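Local coordinates for protein Bd3460 (Bdellovibrio bacteriovorus, PDB 5CEC) that binds the predatory endopeptidase Bd3459 through an ankyrin-repeat fold and probably serves as the predator's immunity protein, protecting it against its own enzyme, at residues 33-36 against 37-41. Residues are numbered along the deposited sequence; the frame is centred on the assembly and turned at random.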
loop_
_atom_site.group_PDB
_atom_site.type_symbol
_atom_site.label_atom_id
_atom_site.label_comp_id
_atom_site.label_asym_id
_atom_site.label_seq_id
_atom_site.Cartn_x
_atom_site.Cartn_y
_atom_site.Cartn_z
ATOM N N LEU B 33 18.038 -1.210 14.822
ATOM C CA LEU B 33 18.376 -0.613 13.539
ATOM C C LEU B 33 17.686 -1.350 12.380
ATOM O O LEU B 33 17.099 -0.713 11.471
ATOM C CB LEU B 33 19.877 -0.629 13.282
ATOM C CG LEU B 33 20.365 -0.181 11.895
ATOM C CD1 LEU B 33 19.853 1.190 11.485
ATOM C CD2 LEU B 33 21.881 -0.181 11.826
ATOM N N ASN B 34 17.794 -2.678 12.383
ATOM C CA ASN B 34 17.182 -3.495 11.316
ATOM C C ASN B 34 15.673 -3.303 11.219
ATOM O O ASN B 34 15.137 -3.155 10.124
ATOM C CB ASN B 34 17.549 -4.975 11.462
ATOM C CG ASN B 34 19.025 -5.230 11.230
ATOM O OD1 ASN B 34 19.750 -4.367 10.710
ATOM N ND2 ASN B 34 19.490 -6.388 11.642
ATOM N N GLU B 35 15.009 -3.246 12.375
ATOM C CA GLU B 35 13.573 -2.967 12.431
ATOM C C GLU B 35 13.212 -1.567 11.915
ATOM O O GLU B 35 12.318 -1.411 11.073
ATOM C CB GLU B 35 13.038 -3.221 13.851
ATOM C CG GLU B 35 13.006 -4.713 14.196
ATOM C CD GLU B 35 12.456 -5.034 15.578
ATOM O OE1 GLU B 35 12.321 -4.124 16.418
ATOM O OE2 GLU B 35 12.157 -6.221 15.828
ATOM N N ALA B 36 13.949 -0.552 12.355
ATOM C CA ALA B 36 13.710 0.810 11.860
ATOM C C ALA B 36 13.923 0.912 10.353
ATOM O O ALA B 36 13.163 1.586 9.649
ATOM C CB ALA B 36 14.602 1.797 12.600
ATOM N N ALA B 37 14.943 0.207 9.869
ATOM C CA ALA B 37 15.253 0.212 8.444
ATOM C C ALA B 37 14.140 -0.401 7.590
ATOM O O ALA B 37 13.815 0.118 6.516
ATOM C CB ALA B 37 16.576 -0.489 8.173
ATOM N N GLU B 38 13.562 -1.503 8.067
ATOM C CA GLU B 38 12.451 -2.155 7.362
ATOM C C GLU B 38 11.166 -1.321 7.463
ATOM O O GLU B 38 10.424 -1.244 6.502
ATOM C CB GLU B 38 12.191 -3.553 7.945
ATOM C CG GLU B 38 11.321 -4.472 7.068
ATOM C CD GLU B 38 9.820 -4.287 7.204
ATOM O OE1 GLU B 38 9.348 -3.718 8.213
ATOM O OE2 GLU B 38 9.108 -4.738 6.280
ATOM N N GLN B 39 10.951 -0.683 8.611
ATOM C CA GLN B 39 9.711 0.048 8.887
ATOM C C GLN B 39 9.649 1.431 8.219
ATOM O O GLN B 39 8.574 2.041 8.113
ATOM C CB GLN B 39 9.514 0.178 10.409
ATOM C CG GLN B 39 9.257 -1.153 11.121
ATOM C CD GLN B 39 9.415 -1.102 12.650
ATOM O OE1 GLN B 39 9.482 -0.026 13.263
ATOM N NE2 GLN B 39 9.459 -2.283 13.277
ATOM N N GLY B 40 10.791 1.942 7.784
ATOM C CA GLY B 40 10.828 3.234 7.130
ATOM C C GLY B 40 10.970 4.387 8.102
ATOM O O GLY B 40 10.600 5.498 7.764
ATOM N N ASP B 41 11.517 4.141 9.298
ATOM C CA ASP B 41 11.746 5.207 10.292
ATOM C C ASP B 41 13.168 5.750 10.151
ATOM O O ASP B 41 14.073 5.317 10.837
ATOM C CB ASP B 41 11.480 4.686 11.711
ATOM C CG ASP B 41 11.325 5.797 12.711
ATOM O OD1 ASP B 41 11.917 6.877 12.483
ATOM O OD2 ASP B 41 10.615 5.598 13.730
#
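Ala36 and Asp41 meet where helix 31-39 ends: the carbonyl oxygen of Ala36 accepts two backbone donors. The bond from Asp41 N to Ala36 O, at 3.1 Å, is the well-directed one; that from Gly40 N to Ala36 O, at 3.0 Å, is weak because its N-H...O angle is only 128°. The positive phi of Gly40 (87°) and the six-residue closure from Asp41 N to Ala36 O make this a Schellman-like helix end, which turns the chain into helix 42-49, consistent with the paired antiparallel helices of the ankyrin family. Upstream the helix is regular: Ala37 N lies 2.8 Å from Leu33 O, and Gln39 N lies 2.9 Å from Glu35 O, almost straight in line with the carbonyl.

The tightly packed side is the buried one, where Ala36 CB lies 4.3 Å from Asp41 CB. There Ala36 packs on Lys44 and Val45 and Leu33 on Val45 and Val49, while Asn34 and Glu38 border helix 66-72. By contrast, Glu35 and Gln39 form the exposed side. The Gln39 chain leaves with CG beside its backbone N (chi1 -67°) and then runs extended, back over the Glu35 carbonyl. Although this side faces solvent, Gln39 CG presses to 3.1 Å from Glu35 O, and Gln39 NE2 sits beside Glu35 CB at 3.7 Å. Glu38 packs on Tyr388, and Asp41 on Pro155, of the Bd3459 chain.

Asp41 is the N-cap of helix 42-49: its OD1 accepts a hydrogen bond from the backbone N of Lys44, and the helix dipole would probably stabilise the carboxylate. The turn is therefore fixed chiefly by backbone and capping bonds, one helix closing just as the next is capped, whereas the side-chain contact between Glu35 and Gln39 is van der Waals in character.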